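PDB 1NY1: peptidoglycan-N-acetylmuramic acid deacetylase PdaA from Bacillus subtilis, which removes the acetyl group from N-acetylmuramic acid residues of peptidoglycan, leading to the muramic delta-lactam of the spore cortex, and is required for germination. Local coordinates for residues V1-I6 with V145-V150; D114-E119 with K152-L157; N136-P141 with S225-M230; Y32-L37 with T161-V166. One frame throughout, in Å; residues are numbered along the deposited sequence.

Contact 1 of 4, residues V1-I6 with V145-V150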
# COMPACT_ATOMS: atom_id res chain seq x y z
N VAL A 1 -2.62 -23.68 12.40
CA VAL A 1 -2.73 -23.26 10.97
C VAL A 1 -1.38 -23.39 10.27
O VAL A 1 -0.33 -23.21 10.88
CB VAL A 1 -3.20 -21.80 10.85
CG1 VAL A 1 -4.57 -21.65 11.49
CG2 VAL A 1 -2.20 -20.86 11.50
N PRO A 2 -1.40 -23.70 8.97
CA PRO A 2 -0.16 -23.85 8.20
C PRO A 2 0.65 -22.56 8.08
O PRO A 2 0.10 -21.46 8.09
CB PRO A 2 -0.65 -24.37 6.85
CG PRO A 2 -2.00 -23.74 6.73
CD PRO A 2 -2.58 -23.91 8.11
N ASN A 3 1.96 -22.72 7.96
CA ASN A 3 2.85 -21.57 7.82
C ASN A 3 3.66 -21.68 6.53
O ASN A 3 4.85 -21.35 6.50
CB ASN A 3 3.78 -21.46 9.02
CG ASN A 3 4.66 -20.22 8.96
OD1 ASN A 3 4.20 -19.14 8.57
ND2 ASN A 3 5.91 -20.36 9.36
N GLU A 4 3.02 -22.16 5.48
CA GLU A 4 3.68 -22.29 4.19
C GLU A 4 3.78 -20.91 3.55
O GLU A 4 2.77 -20.25 3.33
CB GLU A 4 2.88 -23.23 3.28
CG GLU A 4 3.06 -24.70 3.61
CD GLU A 4 4.47 -25.19 3.33
OE1 GLU A 4 4.92 -25.04 2.17
OE2 GLU A 4 5.12 -25.71 4.26
N PRO A 5 5.01 -20.45 3.27
CA PRO A 5 5.22 -19.14 2.65
C PRO A 5 4.40 -18.95 1.38
O PRO A 5 4.30 -19.85 0.54
CB PRO A 5 6.72 -19.13 2.37
CG PRO A 5 7.26 -19.93 3.51
CD PRO A 5 6.30 -21.09 3.60
N ILE A 6 3.80 -17.76 1.25
CA ILE A 6 2.98 -17.42 0.10
C ILE A 6 3.38 -16.02 -0.37
O ILE A 6 3.42 -15.09 0.44
CB ILE A 6 1.47 -17.40 0.47
CG1 ILE A 6 1.06 -18.75 1.08
CG2 ILE A 6 0.63 -17.11 -0.76
CD1 ILE A 6 -0.37 -18.77 1.58
N VAL A 145 5.30 -11.40 1.24
CA VAL A 145 5.36 -12.77 1.71
C VAL A 145 4.55 -12.96 2.99
O VAL A 145 4.72 -12.23 3.96
CB VAL A 145 6.82 -13.21 1.99
CG1 VAL A 145 6.84 -14.62 2.54
CG2 VAL A 145 7.63 -13.14 0.71
N PHE A 146 3.66 -13.94 2.97
CA PHE A 146 2.82 -14.22 4.13
C PHE A 146 2.47 -15.71 4.23
O PHE A 146 3.08 -16.56 3.57
CB PHE A 146 1.54 -13.37 4.06
CG PHE A 146 0.65 -13.71 2.90
CD1 PHE A 146 1.00 -13.34 1.60
CD2 PHE A 146 -0.53 -14.42 3.10
CE1 PHE A 146 0.18 -13.69 0.52
CE2 PHE A 146 -1.35 -14.76 2.03
CZ PHE A 146 -0.99 -14.40 0.74
N SER A 147 1.48 -16.02 5.06
CA SER A 147 1.02 -17.40 5.26
C SER A 147 -0.23 -17.32 6.11
O SER A 147 -0.57 -16.26 6.62
CB SER A 147 2.09 -18.22 5.99
OG SER A 147 2.27 -17.74 7.32
N GLU A 148 -0.93 -18.44 6.26
CA GLU A 148 -2.12 -18.42 7.08
C GLU A 148 -1.73 -18.05 8.51
O GLU A 148 -2.44 -17.30 9.19
CB GLU A 148 -2.81 -19.78 7.04
CG GLU A 148 -4.04 -19.88 7.92
CD GLU A 148 -5.02 -20.91 7.41
OE1 GLU A 148 -4.62 -21.76 6.59
OE2 GLU A 148 -6.19 -20.88 7.84
N TYR A 149 -0.58 -18.55 8.96
CA TYR A 149 -0.07 -18.25 10.29
C TYR A 149 0.14 -16.75 10.48
O TYR A 149 -0.22 -16.19 11.52
CB TYR A 149 1.26 -18.98 10.53
CG TYR A 149 2.12 -18.37 11.61
CD1 TYR A 149 1.78 -18.47 12.96
CD2 TYR A 149 3.28 -17.67 11.29
CE1 TYR A 149 2.57 -17.89 13.95
CE2 TYR A 149 4.07 -17.08 12.27
CZ TYR A 149 3.71 -17.19 13.60
OH TYR A 149 4.50 -16.61 14.56
N VAL A 150 0.73 -16.10 9.48
CA VAL A 150 0.99 -14.67 9.54
C VAL A 150 -0.32 -13.88 9.53
O VAL A 150 -0.46 -12.89 10.25
CB VAL A 150 1.84 -14.20 8.34
CG1 VAL A 150 1.99 -12.68 8.36
CG2 VAL A 150 3.22 -14.85 8.40
O HOH W 1 0.52 -20.84 4.84
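With CG anti to the backbone N (chi1 -176°), N3 swings its amide toward the start of helix 148-156, while S147 holds OG in the crowded position between its own N and carbonyl carbon (chi1 66°). S147 OG thereby donates to N3 OD1 at 2.7 Å, in the carbonyl plane, and as N-cap accepts from V150 N at 3.1 Å. The N3 amide lies alongside Y149, its plane steeply turned from the ring, and its ND2 is taken up by the carbonyl of T109. One residue earlier, P2 O receives a weak bond from Y149 N, and water 1 ties E4 O to E148 N, so two more N-H groups of the first helical turn find partners. E148, extended from an anti CG, crosses V1 and P2 obliquely; V1 CB rests on E148 CG at 3.6 Å, and E148 OE2 is held by a Y32 OH hydrogen bond and a K31 salt bridge. At the other end I6 and F146 form an antiparallel hydrogen-bonded pair, I6 N to F146 O 2.7 Å and F146 N to I6 O 2.8 Å, the second much the straighter. F146, with CG in the crowded position (chi1 65°), turns its ring to I6, whose CB sits over one face, 4.0 Å from the ring centroid in a CH-pi contact, and whose CG2 meets F146 CZ. The N-terminal segment is held by one antiparallel pair at one end and a polar capping network at the other: S147 OG relays hydrogen bonding from the helix N-terminus to N3, whose OD1 could be polarised further by that helix end.

Contact 2 of 4, residues D114-E119 with K152-L157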
# COMPACT_ATOMS: atom_id res chain seq x y z
N ASP A 114 5.66 -13.34 19.33
CA ASP A 114 6.25 -12.24 20.09
C ASP A 114 7.07 -11.32 19.19
O ASP A 114 7.00 -10.09 19.31
CB ASP A 114 7.14 -12.76 21.22
CG ASP A 114 6.36 -13.54 22.26
OD1 ASP A 114 5.15 -13.26 22.43
OD2 ASP A 114 6.96 -14.42 22.93
N GLN A 115 7.84 -11.91 18.29
CA GLN A 115 8.67 -11.14 17.37
C GLN A 115 7.81 -10.30 16.43
O GLN A 115 8.13 -9.14 16.16
CB GLN A 115 9.57 -12.07 16.57
CG GLN A 115 10.76 -12.57 17.37
CD GLN A 115 11.55 -13.63 16.65
OE1 GLN A 115 12.73 -13.82 16.91
NE2 GLN A 115 10.89 -14.34 15.73
N ILE A 116 6.73 -10.89 15.94
CA ILE A 116 5.82 -10.20 15.04
C ILE A 116 5.21 -9.00 15.76
O ILE A 116 5.12 -7.90 15.20
CB ILE A 116 4.68 -11.14 14.56
CG1 ILE A 116 5.27 -12.23 13.67
CG2 ILE A 116 3.62 -10.33 13.81
CD1 ILE A 116 4.24 -13.20 13.11
N GLN A 117 4.78 -9.20 17.00
CA GLN A 117 4.18 -8.12 17.78
C GLN A 117 5.14 -6.94 17.91
O GLN A 117 4.74 -5.78 17.78
CB GLN A 117 3.79 -8.61 19.18
CG GLN A 117 3.21 -7.52 20.07
CD GLN A 117 2.88 -8.01 21.46
OE1 GLN A 117 3.75 -8.53 22.17
NE2 GLN A 117 1.63 -7.85 21.87
N ASP A 118 6.41 -7.24 18.16
CA ASP A 118 7.44 -6.21 18.31
C ASP A 118 7.74 -5.52 16.99
O ASP A 118 7.90 -4.30 16.93
CB ASP A 118 8.73 -6.82 18.86
CG ASP A 118 9.81 -5.78 19.08
OD1 ASP A 118 9.67 -4.96 20.01
OD2 ASP A 118 10.79 -5.78 18.31
N GLU A 119 7.83 -6.32 15.92
CA GLU A 119 8.12 -5.79 14.60
C GLU A 119 7.08 -4.76 14.17
O GLU A 119 7.41 -3.77 13.52
CB GLU A 119 8.14 -6.92 13.56
CG GLU A 119 9.46 -7.67 13.43
CD GLU A 119 10.59 -6.78 12.93
OE1 GLU A 119 10.34 -5.91 12.07
OE2 GLU A 119 11.74 -6.95 13.39
N LYS A 152 -3.29 -15.02 10.50
CA LYS A 152 -4.00 -15.30 11.74
C LYS A 152 -3.43 -14.48 12.89
O LYS A 152 -4.17 -13.86 13.65
CB LYS A 152 -3.88 -16.79 12.06
CG LYS A 152 -4.67 -17.22 13.28
CD LYS A 152 -4.31 -18.64 13.70
CE LYS A 152 -5.07 -19.06 14.94
NZ LYS A 152 -6.54 -19.13 14.69
N GLU A 153 -2.11 -14.47 13.01
CA GLU A 153 -1.45 -13.72 14.08
C GLU A 153 -1.61 -12.21 13.98
O GLU A 153 -1.89 -11.55 14.98
CB GLU A 153 0.04 -14.06 14.12
CG GLU A 153 0.38 -15.10 15.17
CD GLU A 153 -0.09 -14.67 16.54
OE1 GLU A 153 0.39 -13.63 17.04
OE2 GLU A 153 -0.96 -15.37 17.11
N THR A 154 -1.42 -11.67 12.78
CA THR A 154 -1.54 -10.23 12.60
C THR A 154 -2.98 -9.78 12.86
O THR A 154 -3.20 -8.72 13.44
CB THR A 154 -1.07 -9.80 11.18
OG1 THR A 154 -1.80 -10.53 10.18
CG2 THR A 154 0.42 -10.07 11.02
N LYS A 155 -3.94 -10.59 12.45
CA LYS A 155 -5.35 -10.29 12.67
C LYS A 155 -5.64 -10.32 14.16
O LYS A 155 -6.44 -9.53 14.67
CB LYS A 155 -6.24 -11.31 11.95
CG LYS A 155 -7.73 -11.12 12.21
CD LYS A 155 -8.57 -12.24 11.60
CE LYS A 155 -10.04 -12.05 11.95
NZ LYS A 155 -10.91 -13.13 11.41
N ARG A 156 -4.99 -11.24 14.87
CA ARG A 156 -5.19 -11.35 16.31
C ARG A 156 -4.68 -10.07 16.97
O ARG A 156 -5.20 -9.65 18.00
CB ARG A 156 -4.43 -12.56 16.87
CG ARG A 156 -4.78 -12.87 18.32
CD ARG A 156 -4.04 -14.09 18.83
NE ARG A 156 -2.91 -13.76 19.69
CZ ARG A 156 -1.83 -13.09 19.31
NH1 ARG A 156 -1.71 -12.65 18.06
NH2 ARG A 156 -0.85 -12.86 20.17
N LEU A 157 -3.67 -9.46 16.35
CA LEU A 157 -3.08 -8.23 16.85
C LEU A 157 -3.88 -7.00 16.41
O LEU A 157 -3.47 -5.86 16.68
CB LEU A 157 -1.64 -8.10 16.35
CG LEU A 157 -0.67 -9.17 16.87
CD1 LEU A 157 0.70 -8.95 16.26
CD2 LEU A 157 -0.60 -9.10 18.38
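Two helices of the deacetylase domain, 113-131 and 148-156, meet here through a small apolar patch without any hydrogen bond across it. L157, the residue just after the second helix, carries the contact: with CG anti to the carbonyl carbon (chi1 -64°) and CD1 extended (chi2 178°), it lays CD1 against the backbone of the first helix, 3.9 Å from Q117 CA. The same methyl meets I116 CG2 at 4.1 Å, the two side chains crossing obliquely. I116 spreads its branches along the opposing helix: CG2, anti to its backbone N, also approaches T154 CG2 at 4.3 Å, whereas CD1 reaches E153 CB at 4.4 Å. These separations describe loose van der Waals packing. E153, R156 and T154 engage their polar ends within their own helix. R156 NH1 forms a salt bridge with E153 OE1 at 2.5 Å, and E153 OE2 lies above one face of the guanidinium, while T154 OG1 is bonded to V150 O one turn back. One turn on from I116, E119 bonds to H104 and packs on F103; K152 touches V1 and Y32, so helix 148-156 meets both helix 113-131 and the N-terminal part of the chain.

Contact 3 of 4, residues N136-P141 with S225-M230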
# COMPACT_ATOMS: atom_id res chain seq x y z
N ASN A 136 -5.69 3.67 11.89
CA ASN A 136 -6.25 2.34 12.05
C ASN A 136 -5.09 1.42 11.66
O ASN A 136 -4.22 1.82 10.89
CB ASN A 136 -7.44 2.13 11.12
CG ASN A 136 -8.65 2.95 11.54
OD1 ASN A 136 -9.00 3.01 12.72
ND2 ASN A 136 -9.30 3.59 10.57
N LEU A 137 -5.10 0.21 12.20
CA LEU A 137 -4.05 -0.78 11.97
C LEU A 137 -4.09 -1.47 10.60
O LEU A 137 -4.92 -2.33 10.36
CB LEU A 137 -4.13 -1.87 13.05
CG LEU A 137 -4.03 -1.43 14.51
CD1 LEU A 137 -4.07 -2.65 15.44
CD2 LEU A 137 -2.76 -0.67 14.70
N TYR A 138 -3.17 -1.08 9.72
CA TYR A 138 -3.07 -1.67 8.39
C TYR A 138 -1.69 -2.25 8.22
O TYR A 138 -0.70 -1.65 8.64
CB TYR A 138 -3.29 -0.61 7.32
CG TYR A 138 -4.69 -0.07 7.32
CD1 TYR A 138 -5.78 -0.93 7.12
CD2 TYR A 138 -4.94 1.28 7.55
CE1 TYR A 138 -7.08 -0.45 7.15
CE2 TYR A 138 -6.24 1.77 7.58
CZ TYR A 138 -7.30 0.90 7.38
OH TYR A 138 -8.59 1.37 7.43
N LEU A 139 -1.62 -3.41 7.58
CA LEU A 139 -0.34 -4.05 7.37
C LEU A 139 -0.15 -4.55 5.96
O LEU A 139 -1.09 -4.99 5.30
CB LEU A 139 -0.19 -5.24 8.32
CG LEU A 139 0.96 -6.20 8.02
CD1 LEU A 139 2.29 -5.47 8.19
CD2 LEU A 139 0.89 -7.40 8.96
N ARG A 140 1.09 -4.47 5.49
CA ARG A 140 1.43 -4.99 4.19
C ARG A 140 2.66 -5.84 4.47
O ARG A 140 3.70 -5.33 4.87
CB ARG A 140 1.76 -3.88 3.20
CG ARG A 140 2.11 -4.45 1.84
CD ARG A 140 1.93 -3.43 0.75
NE ARG A 140 0.53 -3.22 0.39
CZ ARG A 140 0.10 -2.15 -0.26
NH1 ARG A 140 0.97 -1.20 -0.60
NH2 ARG A 140 -1.18 -2.03 -0.59
N PRO A 141 2.54 -7.17 4.30
CA PRO A 141 3.66 -8.07 4.55
C PRO A 141 4.92 -7.72 3.77
O PRO A 141 4.86 -7.46 2.56
CB PRO A 141 3.10 -9.43 4.16
CG PRO A 141 1.66 -9.31 4.56
CD PRO A 141 1.30 -7.93 4.03
N SER A 225 -9.52 6.55 -0.07
CA SER A 225 -8.49 6.00 0.80
C SER A 225 -8.85 4.62 1.31
O SER A 225 -9.97 4.16 1.15
CB SER A 225 -8.28 6.93 2.00
OG SER A 225 -9.40 6.82 2.88
N ILE A 226 -7.88 3.97 1.95
CA ILE A 226 -8.10 2.65 2.50
C ILE A 226 -9.15 2.76 3.62
O ILE A 226 -9.99 1.88 3.78
CB ILE A 226 -6.79 2.05 3.06
CG1 ILE A 226 -5.77 1.88 1.93
CG2 ILE A 226 -7.08 0.72 3.77
CD1 ILE A 226 -6.22 0.97 0.79
N ASP A 227 -9.09 3.86 4.38
CA ASP A 227 -10.08 4.06 5.43
C ASP A 227 -11.47 4.17 4.81
O ASP A 227 -12.43 3.62 5.34
CB ASP A 227 -9.78 5.32 6.25
CG ASP A 227 -8.84 5.07 7.42
OD1 ASP A 227 -8.68 3.90 7.83
OD2 ASP A 227 -8.26 6.04 7.94
N ASP A 228 -11.58 4.88 3.68
CA ASP A 228 -12.88 5.01 3.02
C ASP A 228 -13.33 3.62 2.58
O ASP A 228 -14.51 3.27 2.71
CB ASP A 228 -12.80 5.91 1.78
CG ASP A 228 -12.36 7.33 2.10
OD1 ASP A 228 -12.67 7.82 3.21
OD2 ASP A 228 -11.73 7.96 1.23
N LEU A 229 -12.40 2.85 2.04
CA LEU A 229 -12.70 1.50 1.58
C LEU A 229 -13.29 0.70 2.72
O LEU A 229 -14.34 0.07 2.58
CB LEU A 229 -11.41 0.84 1.07
CG LEU A 229 -11.52 -0.50 0.33
CD1 LEU A 229 -10.23 -0.73 -0.45
CD2 LEU A 229 -11.77 -1.65 1.31
N MSE A 230 -12.63 0.73 3.87
CA MSE A 230 -13.09 -0.01 5.04
C MSE A 230 -14.46 0.47 5.50
O MSE A 230 -15.36 -0.34 5.74
CB MSE A 230 -12.09 0.15 6.19
CG MSE A 230 -10.77 -0.58 5.99
SE MSE A 230 -10.99 -2.49 5.99
CE MSE A 230 -11.35 -2.76 7.87
O HOH W 2 -6.65 5.77 10.05
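Hydrogen bonds converge on one carboxylate oxygen. D227 OD1 lies in the plane of the Y138 ring, at its edge, and accepts from Y138 OH at 2.6 Å, using its anti lone pair; it also accepts from N136 ND2 at 2.8 Å, a nearly straight bond (161°) that leaves in the plane of the N136 amide but meets OD1 from above the carboxylate plane. D227 OD2 takes a different route: water 2 donates to it at 2.7 Å and accepts from N136 N, so N136 is linked to the carboxylate by both its amide and its backbone. Such a set of donors would favour an ionised D227. Apolar contacts settle the Y138 ring. With CG anti to the carbonyl carbon (chi1 -67°), Y138 sends its ring toward helix 226-234, where I226 CG2 lies over one face, 3.8 Å from the ring centroid, in a CH-pi contact. The selenomethionine M230, bent at chi2 and chi3, brings CG to 3.3 Å from Y138 OH, tip to tip. The ring is therefore fixed by a methyl over its face and an acceptor at its hydroxyl. Helix capping is the third element: S225 and D228 form a capping box, D228 N to S225 OG 3.0 Å and S225 N to D228 OD2 2.9 Å, which secures the first turn carrying I226 and D227. The contact joins the last helix, 226-234, to strand 138-139; Y138 also touches F75 and I97 on strands 73-76 and 97-100, and beyond it R140 forms a salt bridge with D50, probably the catalytic proton acceptor.

Contact 4 of 4, residues Y32-L37 with T161-V166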
# COMPACT_ATOMS: atom_id res chain seq x y z
N TYR A 32 -9.50 -14.20 6.76
CA TYR A 32 -8.80 -13.32 7.68
C TYR A 32 -9.05 -11.84 7.39
O TYR A 32 -8.30 -10.98 7.84
CB TYR A 32 -7.30 -13.64 7.65
CG TYR A 32 -6.99 -15.02 8.19
CD1 TYR A 32 -7.04 -15.29 9.55
CD2 TYR A 32 -6.71 -16.08 7.32
CE1 TYR A 32 -6.83 -16.58 10.04
CE2 TYR A 32 -6.50 -17.37 7.79
CZ TYR A 32 -6.56 -17.61 9.16
OH TYR A 32 -6.38 -18.89 9.64
N ASP A 33 -10.11 -11.56 6.65
CA ASP A 33 -10.49 -10.19 6.31
C ASP A 33 -9.49 -9.40 5.46
O ASP A 33 -9.65 -8.19 5.29
CB ASP A 33 -10.78 -9.39 7.58
CG ASP A 33 -11.95 -9.94 8.36
OD1 ASP A 33 -13.01 -10.19 7.75
OD2 ASP A 33 -11.80 -10.13 9.59
N ALA A 34 -8.46 -10.07 4.94
CA ALA A 34 -7.48 -9.37 4.11
C ALA A 34 -8.11 -9.12 2.75
O ALA A 34 -9.04 -9.82 2.35
CB ALA A 34 -6.23 -10.22 3.96
N PHE A 35 -7.63 -8.11 2.02
CA PHE A 35 -8.19 -7.82 0.70
C PHE A 35 -7.16 -7.23 -0.24
O PHE A 35 -6.09 -6.79 0.19
CB PHE A 35 -9.39 -6.87 0.84
CG PHE A 35 -9.07 -5.60 1.56
CD1 PHE A 35 -8.47 -4.53 0.90
CD2 PHE A 35 -9.33 -5.48 2.92
CE1 PHE A 35 -8.14 -3.36 1.59
CE2 PHE A 35 -9.00 -4.32 3.62
CZ PHE A 35 -8.40 -3.26 2.95
N TYR A 36 -7.48 -7.23 -1.53
CA TYR A 36 -6.58 -6.66 -2.53
C TYR A 36 -7.34 -5.77 -3.49
O TYR A 36 -6.75 -5.15 -4.38
CB TYR A 36 -5.85 -7.76 -3.30
CG TYR A 36 -6.74 -8.77 -4.02
CD1 TYR A 36 -7.29 -9.85 -3.34
CD2 TYR A 36 -6.94 -8.68 -5.40
CE1 TYR A 36 -8.01 -10.84 -4.01
CE2 TYR A 36 -7.66 -9.67 -6.09
CZ TYR A 36 -8.18 -10.74 -5.39
OH TYR A 36 -8.85 -11.73 -6.06
N LEU A 37 -8.65 -5.69 -3.30
CA LEU A 37 -9.52 -4.85 -4.11
C LEU A 37 -10.52 -4.13 -3.23
O LEU A 37 -10.85 -4.59 -2.13
CB LEU A 37 -10.28 -5.70 -5.13
CG LEU A 37 -9.52 -6.25 -6.34
CD1 LEU A 37 -10.33 -7.36 -6.99
CD2 LEU A 37 -9.24 -5.13 -7.33
N THR A 161 -4.71 -6.76 6.91
CA THR A 161 -3.67 -6.92 5.90
C THR A 161 -4.17 -6.42 4.55
O THR A 161 -5.23 -6.83 4.08
CB THR A 161 -3.21 -8.39 5.79
OG1 THR A 161 -2.57 -8.76 7.02
CG2 THR A 161 -2.23 -8.57 4.64
N VAL A 162 -3.41 -5.51 3.95
CA VAL A 162 -3.77 -4.91 2.68
C VAL A 162 -2.81 -5.30 1.56
O VAL A 162 -1.62 -4.99 1.62
CB VAL A 162 -3.79 -3.36 2.80
CG1 VAL A 162 -4.26 -2.73 1.51
CG2 VAL A 162 -4.67 -2.94 3.97
N PHE A 163 -3.33 -5.99 0.55
CA PHE A 163 -2.50 -6.37 -0.59
C PHE A 163 -2.71 -5.35 -1.70
O PHE A 163 -2.87 -4.16 -1.42
CB PHE A 163 -2.87 -7.79 -1.05
CG PHE A 163 -2.46 -8.85 -0.08
CD1 PHE A 163 -1.11 -9.10 0.16
CD2 PHE A 163 -3.41 -9.57 0.63
CE1 PHE A 163 -0.72 -10.05 1.10
CE2 PHE A 163 -3.02 -10.52 1.58
CZ PHE A 163 -1.68 -10.76 1.81
N TRP A 164 -2.69 -5.79 -2.96
CA TRP A 164 -2.87 -4.85 -4.05
C TRP A 164 -3.34 -5.53 -5.32
O TRP A 164 -3.30 -6.76 -5.43
CB TRP A 164 -1.55 -4.09 -4.32
CG TRP A 164 -0.40 -4.97 -4.70
CD1 TRP A 164 0.01 -5.30 -5.96
CD2 TRP A 164 0.47 -5.67 -3.80
NE1 TRP A 164 1.08 -6.17 -5.90
CE2 TRP A 164 1.38 -6.42 -4.59
CE3 TRP A 164 0.57 -5.75 -2.40
CZ2 TRP A 164 2.37 -7.23 -4.02
CZ3 TRP A 164 1.55 -6.55 -1.84
CH2 TRP A 164 2.44 -7.28 -2.65
N SER A 165 -3.81 -4.73 -6.27
CA SER A 165 -4.30 -5.25 -7.54
C SER A 165 -3.54 -4.64 -8.73
O SER A 165 -3.72 -5.07 -9.86
CB SER A 165 -5.80 -4.97 -7.68
OG SER A 165 -6.03 -3.59 -7.91
N VAL A 166 -2.71 -3.63 -8.45
CA VAL A 166 -1.90 -2.98 -9.48
C VAL A 166 -0.51 -2.67 -8.94
O VAL A 166 -0.36 -2.09 -7.87
CB VAL A 166 -2.48 -1.62 -9.97
CG1 VAL A 166 -1.48 -0.93 -10.92
CG2 VAL A 166 -3.81 -1.82 -10.66
O HOH W 3 -6.61 -8.94 7.33
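A single bridge between F35 and V162 joins two irregular segments running in nearly the same direction, 24° apart, in the core of the NodB-type deacetylase fold. F163 N donates to F35 O at 2.9 Å, almost along the C=O axis, and F35 N gives a weak bond to T161 O at 3.4 Å. Side chains pack around this pair. F35, its CG in the crowded position between N and carbonyl carbon (chi1 55°), lies beside V162 and points the same way, CZ meeting V162 CG2 at 3.9 Å and CE1 meeting CG1. A34 CB approaches F163 CE2 at 4.0 Å, while Y36 CB rests on F163 CB at 3.7 Å. The next layer sets these groups. D33, at positive phi, is the C-prime residue of a Schellman motif ending helix 23-31 and turns the chain into A34, and water 3 donates to Y32 O and accepts from T161 N. W8 stacks on F163, meets W164 edge-to-face and bonds to W164 O, while the hydroxyl of Y36 is held by N26 and A21. R140 takes the carbonyls of V162 and F163. The W164 side chain lies about 6 Å from that of D50, consistent with a second-shell place for this segment beside the active site. W164 N is buried without a partner. At the far end L37 CD2 presses on S165 CB at 3.5 Å, closer than usual for two carbons.

In the fold
Contacts 1 and 2 both use helix 148-156, their centres about 13 Å apart, and T154 of contact 2 packs on L139 of contact 3. Contacts 3 and 4 lie closest, about 9 Å between centres, joined by the parallel pairing of strands 138-139 and 160-161 and by M230 SE packing on F35. Along the chain most of the pairs interleave; contact 2 alone is nested, inside the loop closed by contact 4. The N-terminal segments are thereby laid onto the later part of the deacetylase domain. Contacts 3 and 4 lie nearer the chain's centre than contacts 1 and 2, yet contacts 1, 3 and 4 all bring a side chain within about 10 Å of that of the metal-binding H101.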